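Local structure of Lmo1076 protein (Listeria monocytogenes serovar 1/2a, 3FI7) at residues T32-I37 with Y177-Y182; N49-V54 with A141-A146; D151-L156 with T165-L170. The protein hydrolyses bacterial peptidoglycan as a virulence-associated, autoinhibited autolysin, an N-acetylglucosaminidase of family GH73 whose catalytic domain is the part described here. One frame throughout, in Å; residues are numbered along the deposited sequence. Where two conformers were deposited one is given.

Contact 1 (T32-I37 with Y177-Y182)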
# COMPACT_ATOMS: atom_id res chain seq x y z
N THR A 32 -13.28 0.03 0.15
CA THR A 32 -13.32 0.93 1.30
C THR A 32 -11.91 1.17 1.84
O THR A 32 -11.57 2.29 2.24
CB THR A 32 -14.23 0.37 2.40
OG1 THR A 32 -15.58 0.41 1.93
CG2 THR A 32 -14.09 1.17 3.70
N PHE A 33 -11.09 0.13 1.84
CA PHE A 33 -9.70 0.30 2.26
C PHE A 33 -8.96 1.26 1.34
O PHE A 33 -8.32 2.21 1.80
CB PHE A 33 -8.96 -1.05 2.34
CG PHE A 33 -7.49 -0.90 2.59
CD1 PHE A 33 -6.59 -0.96 1.54
CD2 PHE A 33 -7.01 -0.64 3.87
CE1 PHE A 33 -5.23 -0.80 1.77
CE2 PHE A 33 -5.66 -0.48 4.10
CZ PHE A 33 -4.76 -0.57 3.05
N ILE A 34 -9.04 1.03 0.03
CA ILE A 34 -8.45 1.96 -0.93
C ILE A 34 -8.97 3.39 -0.70
O ILE A 34 -8.19 4.33 -0.59
CB ILE A 34 -8.73 1.54 -2.37
CG1 ILE A 34 -7.91 0.28 -2.71
CG2 ILE A 34 -8.42 2.68 -3.33
CD1 ILE A 34 -8.54 -0.58 -3.81
N ASN A 35 -10.29 3.55 -0.60
CA ASN A 35 -10.89 4.87 -0.41
C ASN A 35 -10.32 5.57 0.83
O ASN A 35 -10.19 6.78 0.85
CB ASN A 35 -12.41 4.78 -0.29
CG ASN A 35 -13.07 4.24 -1.56
OD1 ASN A 35 -12.46 4.20 -2.63
ND2 ASN A 35 -14.32 3.82 -1.43
N SER A 36 -9.98 4.79 1.86
CA SER A 36 -9.53 5.36 3.12
C SER A 36 -8.08 5.86 3.11
O SER A 36 -7.70 6.63 3.97
CB SER A 36 -9.70 4.36 4.27
OG SER A 36 -8.66 3.39 4.25
N ILE A 37 -7.27 5.42 2.15
CA ILE A 37 -5.87 5.88 2.12
C ILE A 37 -5.46 6.63 0.85
O ILE A 37 -4.33 7.12 0.76
CB ILE A 37 -4.90 4.70 2.30
CG1 ILE A 37 -5.10 3.65 1.19
CG2 ILE A 37 -5.05 4.08 3.69
CD1 ILE A 37 -3.87 2.74 1.00
N TYR A 177 -8.34 -2.53 -9.66
CA TYR A 177 -9.03 -1.44 -8.98
C TYR A 177 -8.78 -0.06 -9.63
O TYR A 177 -9.10 0.97 -9.04
CB TYR A 177 -8.69 -1.43 -7.48
CG TYR A 177 -9.24 -2.64 -6.77
CD1 TYR A 177 -10.46 -2.59 -6.11
CD2 TYR A 177 -8.56 -3.86 -6.79
CE1 TYR A 177 -10.99 -3.70 -5.47
CE2 TYR A 177 -9.08 -4.98 -6.16
CZ TYR A 177 -10.29 -4.90 -5.51
OH TYR A 177 -10.81 -6.02 -4.89
N ASN A 178 -8.25 -0.07 -10.86
CA ASN A 178 -7.87 1.15 -11.59
C ASN A 178 -7.16 2.15 -10.69
O ASN A 178 -7.55 3.31 -10.58
CB ASN A 178 -9.07 1.80 -12.30
CG ASN A 178 -8.64 2.73 -13.44
OD1 ASN A 178 -7.50 2.70 -13.89
ND2 ASN A 178 -9.58 3.55 -13.91
N LEU A 179 -6.09 1.70 -10.05
CA LEU A 179 -5.36 2.56 -9.13
C LEU A 179 -4.60 3.70 -9.83
O LEU A 179 -4.19 4.66 -9.18
CB LEU A 179 -4.45 1.75 -8.21
CG LEU A 179 -5.19 0.71 -7.35
CD1 LEU A 179 -4.21 -0.04 -6.43
CD2 LEU A 179 -6.30 1.38 -6.54
N THR A 180 -4.44 3.61 -11.15
CA THR A 180 -3.78 4.69 -11.88
C THR A 180 -4.58 6.00 -11.88
O THR A 180 -4.04 7.05 -12.17
CB THR A 180 -3.39 4.30 -13.33
OG1 THR A 180 -4.54 3.78 -14.00
CG2 THR A 180 -2.29 3.25 -13.33
N GLN A 181 -5.87 5.92 -11.56
CA GLN A 181 -6.70 7.12 -11.46
C GLN A 181 -6.08 8.11 -10.47
O GLN A 181 -6.27 9.32 -10.58
CB GLN A 181 -8.13 6.78 -11.02
CG GLN A 181 -8.28 6.49 -9.51
CD GLN A 181 -9.67 5.99 -9.15
OE1 GLN A 181 -10.55 6.77 -8.77
NE2 GLN A 181 -9.88 4.68 -9.27
N TYR A 182 -5.31 7.58 -9.52
CA TYR A 182 -4.72 8.41 -8.47
C TYR A 182 -3.36 8.98 -8.87
O TYR A 182 -2.83 9.84 -8.17
CB TYR A 182 -4.60 7.61 -7.17
CG TYR A 182 -5.91 7.05 -6.67
CD1 TYR A 182 -6.92 7.89 -6.19
CD2 TYR A 182 -6.16 5.68 -6.69
CE1 TYR A 182 -8.14 7.38 -5.74
CE2 TYR A 182 -7.38 5.16 -6.25
CZ TYR A 182 -8.36 6.02 -5.78
OH TYR A 182 -9.56 5.50 -5.35

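Contact 2 (N49-V54 with A141-A146)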
# COMPACT_ATOMS: atom_id res chain seq x y z
N ASN A 49 7.70 12.27 -4.76
CA ASN A 49 7.72 11.88 -6.18
C ASN A 49 7.70 10.37 -6.47
O ASN A 49 8.61 9.83 -7.10
CB ASN A 49 8.87 12.58 -6.93
CG ASN A 49 8.61 12.69 -8.43
OD1 ASN A 49 7.47 12.83 -8.86
ND2 ASN A 49 9.68 12.62 -9.23
N LEU A 50 6.66 9.69 -5.99
CA LEU A 50 6.46 8.26 -6.21
C LEU A 50 5.09 8.04 -6.86
O LEU A 50 4.30 8.98 -6.97
CB LEU A 50 6.50 7.53 -4.88
CG LEU A 50 7.72 7.78 -3.98
CD1 LEU A 50 7.53 7.08 -2.64
CD2 LEU A 50 8.98 7.28 -4.66
N TYR A 51 4.79 6.81 -7.29
CA TYR A 51 3.45 6.49 -7.79
C TYR A 51 2.48 6.15 -6.66
O TYR A 51 2.70 5.19 -5.91
CB TYR A 51 3.47 5.30 -8.76
CG TYR A 51 3.99 5.59 -10.14
CD1 TYR A 51 3.17 6.17 -11.10
CD2 TYR A 51 5.31 5.27 -10.50
CE1 TYR A 51 3.65 6.44 -12.38
CE2 TYR A 51 5.79 5.54 -11.77
CZ TYR A 51 4.95 6.13 -12.71
OH TYR A 51 5.42 6.39 -13.98
N PRO A 52 1.39 6.93 -6.53
CA PRO A 52 0.34 6.63 -5.55
C PRO A 52 -0.28 5.25 -5.81
O PRO A 52 -0.68 4.55 -4.87
CB PRO A 52 -0.72 7.71 -5.82
CG PRO A 52 -0.02 8.78 -6.54
CD PRO A 52 1.12 8.16 -7.30
N SER A 53 -0.37 4.86 -7.08
CA SER A 53 -0.98 3.58 -7.41
C SER A 53 -0.14 2.46 -6.82
O SER A 53 -0.67 1.45 -6.36
CB SER A 53 -1.10 3.41 -8.92
OG SER A 53 0.17 3.52 -9.53
N VAL A 54 1.17 2.64 -6.84
CA VAL A 54 2.07 1.61 -6.34
C VAL A 54 2.03 1.57 -4.81
O VAL A 54 2.06 0.50 -4.20
CB VAL A 54 3.50 1.84 -6.87
CG1 VAL A 54 4.50 0.91 -6.18
CG2 VAL A 54 3.53 1.65 -8.39
N ALA A 141 11.93 2.84 -8.75
CA ALA A 141 10.54 3.10 -8.39
C ALA A 141 10.29 4.59 -8.22
O ALA A 141 9.16 5.01 -7.95
CB ALA A 141 10.15 2.34 -7.12
N TRP A 142 11.34 5.39 -8.35
CA TRP A 142 11.16 6.84 -8.32
C TRP A 142 10.47 7.26 -9.60
O TRP A 142 10.78 6.76 -10.68
CB TRP A 142 12.49 7.59 -8.18
CG TRP A 142 13.27 7.26 -6.95
CD1 TRP A 142 12.81 6.62 -5.83
CD2 TRP A 142 14.64 7.58 -6.69
NE1 TRP A 142 13.82 6.51 -4.90
CE2 TRP A 142 14.95 7.09 -5.40
CE3 TRP A 142 15.64 8.22 -7.43
CZ2 TRP A 142 16.23 7.22 -4.84
CZ3 TRP A 142 16.91 8.36 -6.87
CH2 TRP A 142 17.19 7.86 -5.58
N ARG A 143 9.53 8.18 -9.48
CA ARG A 143 8.73 8.56 -10.62
C ARG A 143 9.55 9.19 -11.75
O ARG A 143 9.23 9.01 -12.92
CB ARG A 143 7.57 9.46 -10.19
CG ARG A 143 6.43 9.40 -11.15
CD ARG A 143 5.15 9.92 -10.57
NE ARG A 143 4.14 9.94 -11.63
CZ ARG A 143 2.87 10.26 -11.44
NH1 ARG A 143 2.44 10.59 -10.22
NH2 ARG A 143 2.04 10.24 -12.46
N GLU A 144 10.62 9.91 -11.40
CA GLU A 144 11.48 10.50 -12.43
C GLU A 144 12.32 9.46 -13.20
O GLU A 144 12.93 9.80 -14.20
CB GLU A 144 12.38 11.62 -11.88
CG GLU A 144 13.51 11.17 -10.94
CD GLU A 144 13.06 11.04 -9.48
OE1 GLU A 144 13.93 11.12 -8.59
OE2 GLU A 144 11.85 10.86 -9.22
N ASN A 145 12.32 8.21 -12.74
CA ASN A 145 13.03 7.14 -13.45
C ASN A 145 12.12 6.06 -14.02
O ASN A 145 12.58 5.17 -14.74
CB ASN A 145 14.05 6.46 -12.54
CG ASN A 145 15.16 7.38 -12.09
OD1 ASN A 145 15.56 8.29 -12.81
ND2 ASN A 145 15.65 7.15 -10.88
N ALA A 146 10.84 6.09 -13.67
CA ALA A 146 9.93 5.03 -14.10
C ALA A 146 8.88 5.58 -15.06
O ALA A 146 8.02 6.35 -14.65
CB ALA A 146 9.27 4.38 -12.88
O HOH W 1 3.12 11.41 -7.61
O HOH W 2 6.42 4.48 -7.02

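Contact 3 (D151-L156 with T165-L170)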
# COMPACT_ATOMS: atom_id res chain seq x y z
N ASP A 151 7.26 -0.13 -14.46
CA ASP A 151 8.70 -0.06 -14.25
C ASP A 151 8.98 -0.01 -12.76
O ASP A 151 9.93 -0.62 -12.28
CB ASP A 151 9.29 1.18 -14.94
CG ASP A 151 9.04 1.17 -16.43
OD1 ASP A 151 8.51 2.18 -16.96
OD2 ASP A 151 9.37 0.15 -17.08
N ALA A 152 8.13 0.71 -12.03
CA ALA A 152 8.28 0.83 -10.60
C ALA A 152 8.05 -0.50 -9.89
O ALA A 152 8.84 -0.89 -9.04
CB ALA A 152 7.36 1.90 -10.05
N THR A 153 6.98 -1.21 -10.25
CA THR A 153 6.69 -2.47 -9.58
C THR A 153 7.78 -3.49 -9.90
O THR A 153 8.24 -4.22 -9.01
CB THR A 153 5.29 -3.04 -9.92
OG1 THR A 153 5.21 -3.31 -11.33
CG2 THR A 153 4.18 -2.05 -9.53
N ALA A 154 8.20 -3.53 -11.16
CA ALA A 154 9.29 -4.41 -11.57
C ALA A 154 10.55 -4.12 -10.77
O ALA A 154 11.30 -5.03 -10.44
CB ALA A 154 9.58 -4.27 -13.08
N TRP A 155 10.78 -2.85 -10.43
CA TRP A 155 11.95 -2.52 -9.62
C TRP A 155 11.83 -3.02 -8.17
O TRP A 155 12.82 -3.43 -7.57
CB TRP A 155 12.24 -1.01 -9.65
CG TRP A 155 13.62 -0.69 -9.15
CD1 TRP A 155 13.97 -0.28 -7.90
CD2 TRP A 155 14.85 -0.78 -9.90
NE1 TRP A 155 15.33 -0.10 -7.82
CE2 TRP A 155 15.89 -0.41 -9.02
CE3 TRP A 155 15.16 -1.15 -11.21
CZ2 TRP A 155 17.23 -0.38 -9.43
CZ3 TRP A 155 16.50 -1.12 -11.61
CH2 TRP A 155 17.51 -0.74 -10.72
N LEU A 156 10.62 -2.98 -7.61
CA LEU A 156 10.41 -3.42 -6.24
C LEU A 156 10.60 -4.93 -6.08
O LEU A 156 11.01 -5.41 -5.03
CB LEU A 156 9.01 -3.02 -5.75
CG LEU A 156 8.72 -1.51 -5.70
CD1 LEU A 156 7.28 -1.25 -5.30
CD2 LEU A 156 9.66 -0.82 -4.72
N THR A 165 6.90 -13.16 -7.93
CA THR A 165 5.68 -12.67 -8.56
C THR A 165 5.19 -11.37 -7.90
O THR A 165 4.05 -10.95 -8.14
CB THR A 165 4.54 -13.71 -8.55
OG1 THR A 165 4.30 -14.16 -7.21
CG2 THR A 165 4.90 -14.91 -9.43
N TYR A 166 6.05 -10.75 -7.10
CA TYR A 166 5.68 -9.51 -6.42
C TYR A 166 5.14 -8.46 -7.38
O TYR A 166 4.05 -7.92 -7.17
CB TYR A 166 6.86 -8.93 -5.64
CG TYR A 166 6.44 -7.94 -4.58
CD1 TYR A 166 5.62 -8.33 -3.52
CD2 TYR A 166 6.84 -6.61 -4.63
CE1 TYR A 166 5.22 -7.42 -2.56
CE2 TYR A 166 6.44 -5.70 -3.67
CZ TYR A 166 5.63 -6.11 -2.63
OH TYR A 166 5.24 -5.20 -1.66
N ALA A 167 5.88 -8.18 -8.45
CA ALA A 167 5.48 -7.16 -9.41
C ALA A 167 4.12 -7.49 -10.02
O ALA A 167 3.25 -6.63 -10.16
CB ALA A 167 6.52 -7.00 -10.51
N SER A 168 3.96 -8.75 -10.37
CA SER A 168 2.73 -9.22 -10.97
C SER A 168 1.52 -9.02 -10.03
O SER A 168 0.44 -8.63 -10.47
CB SER A 168 2.88 -10.69 -11.38
OG SER A 168 1.61 -11.30 -11.54
N LYS A 169 1.71 -9.28 -8.74
CA LYS A 169 0.66 -9.02 -7.75
C LYS A 169 0.30 -7.54 -7.68
O LYS A 169 -0.89 -7.19 -7.71
CB LYS A 169 1.08 -9.51 -6.37
CG LYS A 169 1.30 -11.02 -6.33
CD LYS A 169 1.82 -11.47 -4.98
CE LYS A 169 2.34 -12.90 -5.07
NZ LYS A 169 2.93 -13.34 -3.79
N LEU A 170 1.30 -6.67 -7.57
CA LEU A 170 1.04 -5.24 -7.54
C LEU A 170 0.31 -4.79 -8.82
O LEU A 170 -0.66 -4.04 -8.75
CB LEU A 170 2.33 -4.43 -7.39
CG LEU A 170 3.06 -4.58 -6.06
CD1 LEU A 170 4.40 -3.83 -6.09
CD2 LEU A 170 2.18 -4.11 -4.92

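Contact 1 (T32-I37 with Y177-Y182)
The ring of Y182 has Q181 CG over its centre on one face, 3.5 Å above the ring plane, and L179 CD2 in plane at its edge, while I34 CG2 approaches it obliquely, 4.0 Å from Y182 CE2 and 3.7 Å from Y182 OH. The ring of Y177 meets I34 CD1 obliquely; within 32-37, I34 alone touches both tyrosines. The motif opposite it, in the helical domain of this glucosaminidase, a family grouped with the lysozymes, is the Schellman end of helix 166-176, with N178 at positive phi as the C-prime residue, followed by the 3-10 turn 179-182. A branched isoleucine suits this place because its two arms part: chi1 of -70° sets CG1 beside the backbone N, and CD1 at its end meets Y177 CD1 at 3.6 Å, while CG2, anti to the backbone N, turns to Y182. L179 CD2 fills in between, 4.0 Å from I34 CD1. No hydrogen bond spans the two segments, and N35 OD1 is held by Q31 on its own helix. W65 also packs against I34 and meets the Y177 ring. Within the turn, N178 O accepts from Q181 N and, on the opposite face of its carbonyl plane, from Q181 NE2 at 3.0 Å.

Contact 2 (N49-V54 with A141-A146)
The backbones of L50 and R143 come within 5.0 Å of each other, CA to CA, where N49 O accepts from R143 N at 3.0 Å. This joins the loop 141-146 to the Schellman motif that ends helix 29-47, in which N49 is the C-prime residue, asparagine tolerating the left-handed, positive-phi backbone; Y51 then takes the N-cap position of helix 52-63. Tyrosine gives this place both a ring for R143 and a hydroxyl for A146. R143 lies across Y51 at about a right angle. Its CG sits over one face of the ring, a CH-pi contact 4.1 Å from the centroid, and its guanidinium lies with one face over the CE1-CD1 rim, R143 NE 3.6 Å from Y51 CE1, its plane tilted 29° from the ring. With CG anti to the backbone N (chi1 -156°) and the chain extended beyond, the long arginine can also bring NH2 to a hydrogen bond with D183 O. Water 1 links R143 NH1 to L50 O. E144 OE2 takes a weak bond from N49 ND2, although the main partner of E144 is R128. L50 CD2 rests 4.1 Å from W142 CD1. Y51 OH donates to A146 O at 2.7 Å, from above the carbonyl plane.

Contact 3 (D151-L156 with T165-L170)
T153 overlaps L170 where the two side chains lie alongside, pointing opposite ways, CG2 of the threonine 3.7 Å from CB of the leucine. The overlap belongs to a helical hairpin: helix 149-156 and helix 166-176 run roughly antiparallel, the axes of 151-156 and 166-170 passing 8.1 Å apart at 143°, with the intervening loop reversing the chain. Small residues allow that closeness. A167 has only a methyl to place between the backbones, and its CB reaches T153 O at 3.6 Å; here the two segments make their closest backbone approach, the CA atoms of T153 and A167 being 4.8 Å apart. Threonine suits its place because its two branches do different work. CG2 lies anti to the carbonyl carbon and packs on L170, whereas OG1, with chi1 at 61°, stays beside A167 and is hydrogen-bonded to the side chain of N171, the residue after L170. Further along, L156 and L170 cross at about a right angle, their CD1 atoms meeting at 3.9 Å. The edge of the Y166 ring receives L156 CB, and L170 CG lies over one of its faces, toward the rim. No hydrogen bond joins the segments. Helix 52-63 lies against the pair: V54 packs on T153 and L156, A57 touches L170, and L61 touches Y166, whose hydroxyl is hydrogen-bonded to E62 and Q58 of that same helix.

How the contacts relate
From the N terminus, helix 29-47 supplies the first half of contact 1, and helix 52-63 with the turn before it opens contact 2. The chain then passes through the two-stranded sheet and helix 116-129 before loop 141-146 closes contact 2. Contact 3 follows in series, closing a short loop between helices 149-156 and 166-176, and residues 177-182 finally close contact 1, whose long loop contains both others. Contacts 1 and 2 touch where L179 O and Y182 O approach S53 CB and P52 CG; contacts 2 and 3 touch through V54 and L156. Helix 52-63 thereby links the C-terminal turn to the late helical hairpin.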